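Local coordinates for protein putative activator of HSP90 (Plasmodium falciparum, PDB 3N72) that probably binds the chaperone Hsp90 and stimulates its ATPase activity, as a member of the AHA1 family represented here by its N-terminal domain, at residues L34-F48 / I125-I138. Residues are numbered along the deposited sequence; the frame is centred on the assembly and turned at random. Where two conformers were deposited one is given.
Sequences LSNLKIEKEDLTIYF and IYDSILKKEGKEKI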
loop_
_atom_site.group_PDB
_atom_site.type_symbol
_atom_site.label_atom_id
_atom_site.label_comp_id
_atom_site.label_asym_id
_atom_site.label_seq_id
_atom_site.Cartn_x
_atom_site.Cartn_y
_atom_site.Cartn_z
ATOM N N LEU B 34 12.906 -12.768 -20.940
ATOM C CA LEU B 34 13.226 -13.774 -21.944
ATOM C C LEU B 34 12.498 -13.522 -23.268
ATOM O O LEU B 34 13.061 -13.779 -24.318
ATOM C CB LEU B 34 12.942 -15.183 -21.409
ATOM C CG LEU B 34 14.009 -15.643 -20.402
ATOM C CD1 LEU B 34 13.511 -16.888 -19.622
ATOM C CD2 LEU B 34 15.370 -15.942 -21.125
ATOM N N SER B 35 11.266 -13.021 -23.211
ATOM C CA SER B 35 10.513 -12.716 -24.440
ATOM C C SER B 35 11.058 -11.502 -25.197
ATOM O O SER B 35 10.676 -11.266 -26.350
ATOM C CB SER B 35 9.005 -12.583 -24.190
ATOM O OG SER B 35 8.652 -11.344 -23.609
ATOM N N ASN B 36 11.954 -10.752 -24.559
ATOM C CA ASN B 36 12.626 -9.624 -25.235
ATOM C C ASN B 36 14.084 -9.866 -25.576
ATOM O O ASN B 36 14.729 -8.998 -26.168
ATOM C CB ASN B 36 12.472 -8.327 -24.434
ATOM C CG ASN B 36 11.150 -7.672 -24.685
ATOM O OD1 ASN B 36 10.966 -6.994 -25.701
ATOM N ND2 ASN B 36 10.197 -7.894 -23.792
ATOM N N LEU B 37 14.594 -11.033 -25.187
ATOM C CA LEU B 37 15.976 -11.416 -25.417
ATOM C C LEU B 37 16.151 -11.860 -26.869
ATOM O O LEU B 37 15.451 -12.747 -27.346
ATOM C CB LEU B 37 16.392 -12.536 -24.459
ATOM C CG LEU B 37 17.753 -13.193 -24.711
ATOM C CD1 LEU B 37 18.888 -12.173 -24.566
ATOM C CD2 LEU B 37 17.962 -14.344 -23.766
ATOM N N LYS B 38 17.060 -11.188 -27.571
ATOM C CA LYS B 38 17.398 -11.538 -28.959
ATOM C C LYS B 38 18.890 -11.784 -29.023
ATOM O O LYS B 38 19.692 -10.966 -28.550
ATOM C CB LYS B 38 17.019 -10.408 -29.900
ATOM C CG LYS B 38 15.532 -10.041 -29.878
ATOM C CD LYS B 38 15.285 -8.672 -30.511
ATOM C CE LYS B 38 15.375 -7.507 -29.492
ATOM N NZ LYS B 38 14.157 -7.401 -28.594
ATOM N N ILE B 39 19.277 -12.903 -29.618
ATOM C CA ILE B 39 20.693 -13.198 -29.843
ATOM C C ILE B 39 20.954 -12.887 -31.307
ATOM O O ILE B 39 20.437 -13.563 -32.209
ATOM C CB ILE B 39 21.038 -14.655 -29.475
ATOM C CG1 ILE B 39 20.559 -14.940 -28.055
ATOM C CG2 ILE B 39 22.568 -14.920 -29.631
ATOM C CD1 ILE B 39 20.832 -16.328 -27.563
ATOM N N GLU B 40 21.724 -11.827 -31.524
ATOM C CA GLU B 40 21.929 -11.257 -32.843
ATOM C C GLU B 40 23.245 -11.739 -33.437
ATOM O O GLU B 40 24.331 -11.461 -32.915
ATOM C CB GLU B 40 21.907 -9.720 -32.770
ATOM C CG GLU B 40 20.599 -9.108 -32.293
ATOM C CD GLU B 40 19.476 -9.231 -33.319
ATOM O OE1 GLU B 40 19.699 -9.812 -34.405
ATOM O OE2 GLU B 40 18.360 -8.749 -33.041
ATOM N N LYS B 41 23.127 -12.502 -34.515
ATOM C CA LYS B 41 24.282 -12.953 -35.262
ATOM C C LYS B 41 24.258 -12.244 -36.617
ATOM O O LYS B 41 23.361 -11.440 -36.904
ATOM C CB LYS B 41 24.252 -14.475 -35.428
ATOM C CG LYS B 41 24.243 -15.266 -34.126
ATOM C CD LYS B 41 25.658 -15.508 -33.578
ATOM C CE LYS B 41 26.203 -14.301 -32.844
ATOM N NZ LYS B 41 27.542 -14.544 -32.242
ATOM N N GLU B 42 25.237 -12.557 -37.460
ATOM C CA GLU B 42 25.320 -11.930 -38.776
ATOM C C GLU B 42 24.074 -12.137 -39.672
ATOM O O GLU B 42 23.558 -11.179 -40.220
ATOM C CB GLU B 42 26.610 -12.392 -39.478
ATOM N N ASP B 43 23.606 -13.385 -39.801
ATOM C CA ASP B 43 22.525 -13.776 -40.724
ATOM C C ASP B 43 21.319 -14.347 -39.973
ATOM O O ASP B 43 20.318 -14.760 -40.596
ATOM C CB ASP B 43 23.010 -14.885 -41.664
ATOM C CG ASP B 43 23.981 -14.401 -42.702
ATOM O OD1 ASP B 43 25.177 -14.715 -42.571
ATOM O OD2 ASP B 43 23.554 -13.722 -43.667
ATOM N N LEU B 44 21.434 -14.403 -38.649
ATOM C CA LEU B 44 20.429 -15.086 -37.820
ATOM C C LEU B 44 20.104 -14.286 -36.567
ATOM O O LEU B 44 21.011 -13.728 -35.947
ATOM C CB LEU B 44 20.952 -16.464 -37.366
ATOM C CG LEU B 44 20.922 -17.689 -38.287
ATOM C CD1 LEU B 44 21.611 -18.873 -37.607
ATOM C CD2 LEU B 44 19.499 -18.060 -38.690
ATOM N N THR B 45 18.828 -14.297 -36.166
ATOM C CA THR B 45 18.433 -13.860 -34.821
ATOM C C THR B 45 17.821 -15.011 -34.028
ATOM O O THR B 45 16.878 -15.625 -34.497
ATOM C CB THR B 45 17.425 -12.707 -34.900
ATOM O OG1 THR B 45 18.036 -11.608 -35.582
ATOM C CG2 THR B 45 16.948 -12.244 -33.486
ATOM N N ILE B 46 18.339 -15.325 -32.846
ATOM C CA ILE B 46 17.640 -16.282 -31.958
ATOM C C ILE B 46 16.660 -15.544 -31.024
ATOM O O ILE B 46 17.019 -14.514 -30.449
ATOM C CB ILE B 46 18.609 -17.153 -31.072
ATOM C CG1 ILE B 46 19.760 -17.805 -31.875
ATOM C CG2 ILE B 46 17.815 -18.216 -30.257
ATOM C CD1 ILE B 46 19.322 -18.507 -33.174
ATOM N N TYR B 47 15.432 -16.047 -30.877
ATOM C CA TYR B 47 14.501 -15.441 -29.909
ATOM C C TYR B 47 13.655 -16.492 -29.212
ATOM O O TYR B 47 13.763 -17.697 -29.532
ATOM C CB TYR B 47 13.652 -14.323 -30.540
ATOM C CG TYR B 47 12.688 -14.763 -31.605
ATOM C CD1 TYR B 47 11.335 -14.905 -31.315
ATOM C CD2 TYR B 47 13.128 -15.022 -32.917
ATOM C CE1 TYR B 47 10.432 -15.312 -32.293
ATOM C CE2 TYR B 47 12.228 -15.425 -33.927
ATOM C CZ TYR B 47 10.885 -15.565 -33.598
ATOM O OH TYR B 47 9.990 -15.955 -34.552
ATOM N N PHE B 48 12.846 -16.051 -28.244
ATOM C CA PHE B 48 12.135 -16.968 -27.363
ATOM C C PHE B 48 10.670 -16.594 -27.190
ATOM O O PHE B 48 10.309 -15.420 -27.303
ATOM C CB PHE B 48 12.874 -17.032 -26.016
ATOM C CG PHE B 48 14.347 -17.321 -26.167
ATOM C CD1 PHE B 48 14.804 -18.635 -26.242
ATOM C CD2 PHE B 48 15.279 -16.277 -26.324
ATOM C CE1 PHE B 48 16.192 -18.928 -26.408
ATOM C CE2 PHE B 48 16.662 -16.556 -26.484
ATOM C CZ PHE B 48 17.118 -17.906 -26.523
ATOM N N ILE B 125 22.449 -24.724 -35.974
ATOM C CA ILE B 125 22.078 -23.613 -35.079
ATOM C C ILE B 125 22.389 -23.966 -33.639
ATOM O O ILE B 125 23.005 -23.178 -32.934
ATOM C CB ILE B 125 20.589 -23.205 -35.197
ATOM C CG1 ILE B 125 20.339 -22.588 -36.577
ATOM C CG2 ILE B 125 20.218 -22.193 -34.076
ATOM C CD1 ILE B 125 18.894 -22.372 -36.897
ATOM N N TYR B 126 21.965 -25.150 -33.205
ATOM C CA TYR B 126 22.250 -25.599 -31.839
ATOM C C TYR B 126 23.745 -25.625 -31.539
ATOM O O TYR B 126 24.182 -25.034 -30.560
ATOM C CB TYR B 126 21.629 -26.968 -31.549
ATOM C CG TYR B 126 21.938 -27.487 -30.161
ATOM C CD1 TYR B 126 21.105 -27.168 -29.071
ATOM C CD2 TYR B 126 23.063 -28.272 -29.919
ATOM C CE1 TYR B 126 21.394 -27.622 -27.808
ATOM C CE2 TYR B 126 23.358 -28.733 -28.639
ATOM C CZ TYR B 126 22.517 -28.408 -27.593
ATOM O OH TYR B 126 22.805 -28.864 -26.330
ATOM N N ASP B 127 24.523 -26.318 -32.375
ATOM C CA ASP B 127 25.964 -26.445 -32.144
ATOM C C ASP B 127 26.693 -25.115 -32.234
ATOM O O ASP B 127 27.561 -24.836 -31.413
ATOM C CB ASP B 127 26.594 -27.430 -33.134
ATOM C CG ASP B 127 26.242 -28.867 -32.837
ATOM O OD1 ASP B 127 25.879 -29.203 -31.678
ATOM O OD2 ASP B 127 26.358 -29.677 -33.779
ATOM N N SER B 128 26.344 -24.296 -33.218
ATOM C CA SER B 128 27.127 -23.087 -33.483
ATOM C C SER B 128 26.799 -21.929 -32.562
ATOM O O SER B 128 27.667 -21.109 -32.285
ATOM C CB SER B 128 27.010 -22.622 -34.934
ATOM O OG SER B 128 25.685 -22.285 -35.273
ATOM N N ILE B 129 25.558 -21.868 -32.088
ATOM C CA ILE B 129 25.098 -20.705 -31.328
ATOM C C ILE B 129 24.551 -21.088 -29.954
ATOM O O ILE B 129 24.926 -20.479 -28.943
ATOM C CB ILE B 129 24.015 -19.911 -32.104
ATOM C CG1 ILE B 129 24.561 -19.410 -33.439
ATOM C CG2 ILE B 129 23.496 -18.681 -31.300
ATOM C CD1 ILE B 129 23.482 -18.838 -34.302
ATOM N N LEU B 130 23.661 -22.078 -29.911
ATOM C CA LEU B 130 22.828 -22.270 -28.704
ATOM C C LEU B 130 23.545 -22.907 -27.521
ATOM O O LEU B 130 23.402 -22.444 -26.376
ATOM C CB LEU B 130 21.537 -23.045 -29.017
ATOM C CG LEU B 130 20.498 -22.360 -29.904
ATOM C CD1 LEU B 130 19.470 -23.368 -30.298
ATOM C CD2 LEU B 130 19.814 -21.190 -29.182
ATOM N N LYS B 131 24.305 -23.964 -27.792
ATOM C CA LYS B 131 24.866 -24.791 -26.724
ATOM C C LYS B 131 25.840 -24.037 -25.829
ATOM O O LYS B 131 26.033 -24.415 -24.681
ATOM C CB LYS B 131 25.504 -26.076 -27.278
ATOM C CG LYS B 131 26.844 -25.925 -27.970
ATOM C CD LYS B 131 27.312 -27.303 -28.492
ATOM C CE LYS B 131 28.611 -27.241 -29.267
ATOM N NZ LYS B 131 29.009 -28.602 -29.712
ATOM N N LYS B 132 26.455 -22.977 -26.350
ATOM C CA LYS B 132 27.357 -22.190 -25.529
ATOM C C LYS B 132 26.882 -20.732 -25.399
ATOM O O LYS B 132 26.463 -20.320 -24.313
ATOM C CB LYS B 132 28.816 -22.320 -26.006
ATOM C CG LYS B 132 29.840 -21.743 -25.032
ATOM C CD LYS B 132 31.277 -21.802 -25.597
ATOM C CE LYS B 132 32.314 -21.312 -24.579
ATOM N NZ LYS B 132 32.062 -19.904 -24.143
ATOM N N GLU B 133 26.933 -19.961 -26.488
ATOM C CA GLU B 133 26.542 -18.534 -26.455
ATOM C C GLU B 133 25.079 -18.326 -26.038
ATOM O O GLU B 133 24.769 -17.426 -25.243
ATOM C CB GLU B 133 26.790 -17.836 -27.798
ATOM C CG GLU B 133 26.354 -16.369 -27.797
ATOM C CD GLU B 133 26.563 -15.659 -29.123
ATOM O OE1 GLU B 133 26.867 -16.339 -30.136
ATOM O OE2 GLU B 133 26.415 -14.413 -29.140
ATOM N N GLY B 134 24.181 -19.137 -26.584
ATOM C CA GLY B 134 22.758 -19.022 -26.232
ATOM C C GLY B 134 22.503 -19.146 -24.742
ATOM O O GLY B 134 21.751 -18.347 -24.143
ATOM N N LYS B 135 23.115 -20.168 -24.151
ATOM C CA LYS B 135 23.024 -20.405 -22.718
ATOM C C LYS B 135 23.643 -19.227 -21.960
ATOM O O LYS B 135 23.075 -18.737 -20.979
ATOM C CB LYS B 135 23.708 -21.729 -22.354
ATOM C CG LYS B 135 22.934 -22.945 -22.807
ATOM C CD LYS B 135 23.505 -24.248 -22.274
ATOM C CE LYS B 135 22.832 -25.450 -22.973
ATOM N NZ LYS B 135 23.069 -26.744 -22.263
ATOM N N GLU B 136 24.795 -18.750 -22.424
ATOM C CA GLU B 136 25.446 -17.607 -21.783
ATOM C C GLU B 136 24.510 -16.390 -21.775
ATOM O O GLU B 136 24.372 -15.710 -20.752
ATOM C CB GLU B 136 26.772 -17.262 -22.485
ATOM C CG GLU B 136 27.936 -18.156 -22.087
ATOM C CD GLU B 136 29.130 -18.114 -23.054
ATOM O OE1 GLU B 136 29.103 -17.388 -24.083
ATOM O OE2 GLU B 136 30.107 -18.841 -22.778
ATOM N N LYS B 137 23.851 -16.124 -22.907
ATOM C CA LYS B 137 23.007 -14.926 -23.038
ATOM C C LYS B 137 21.727 -15.041 -22.203
ATOM O O LYS B 137 21.234 -14.033 -21.653
ATOM C CB LYS B 137 22.680 -14.639 -24.505
ATOM C CG LYS B 137 23.951 -14.379 -25.360
ATOM C CD LYS B 137 24.441 -12.938 -25.330
ATOM C CE LYS B 137 25.946 -12.863 -25.638
ATOM N NZ LYS B 137 26.764 -12.959 -24.378
ATOM N N ILE B 138 21.180 -16.256 -22.121
ATOM C CA ILE B 138 20.010 -16.509 -21.249
ATOM C C ILE B 138 20.373 -16.201 -19.790
ATOM O O ILE B 138 19.601 -15.523 -19.069
ATOM C CB ILE B 138 19.437 -17.952 -21.424
ATOM C CG1 ILE B 138 18.692 -18.067 -22.770
ATOM C CG2 ILE B 138 18.447 -18.324 -20.286
ATOM C CD1 ILE B 138 18.595 -19.474 -23.321
#
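I39 and I129 lie at the middle of a buried apolar seam between the hairpin of strands 39-40 and 44-48 and helix 125-138. The tip of I39 reaches the helix backbone, its CD1 packing on the bare CA of G134 at 3.6 Å; its CG2, the other branch, lies beside the carboxylate of E133 and reaches CG2 of I129. The two branches of I129 serve different neighbours: CD1 touches CG of K41 at 3.7 Å and also meets L44 CD1, while CG2 rests on CG1 of I46. I46 spreads all three of its outer carbons over the helix, CG2 against L130 CD2 (3.7 Å) and CD1 against CG2 of I125. At the far end, I138 offers CD1 obliquely to the F48 ring, 3.9 Å from CZ, and its CG1 and CG2 touch L37 and L34.

One salt bridge borders this seam. E133 runs straight out from the helix, CG opposite the backbone N (chi1 178°), and meets K41 coming from the other direction; NZ of K41 lies 2.8 Å from OE1, on its syn lone pair, with a weaker bond to OE2. Bent at chi2 and chi3, the lysine chain carries CG and CD past the CD1 end of I129 and brings CE and NZ to the carboxylate.

Backbone bonds pairing I39 with I46 and K41 with L44 fix the hairpin. In the helix, a pi-type turn spans 126-134, and its kink falls where the N atoms of K132 and E133 lack bonds to the preceding turn. Further out, I125 and L130 also touch strand 65-82, and I138 touches strand 87-100. The arrangement is that of a helix packed across an antiparallel sheet, strand 44-48 and helix axis crossing at -54°, within the Aha1 N-terminal domain.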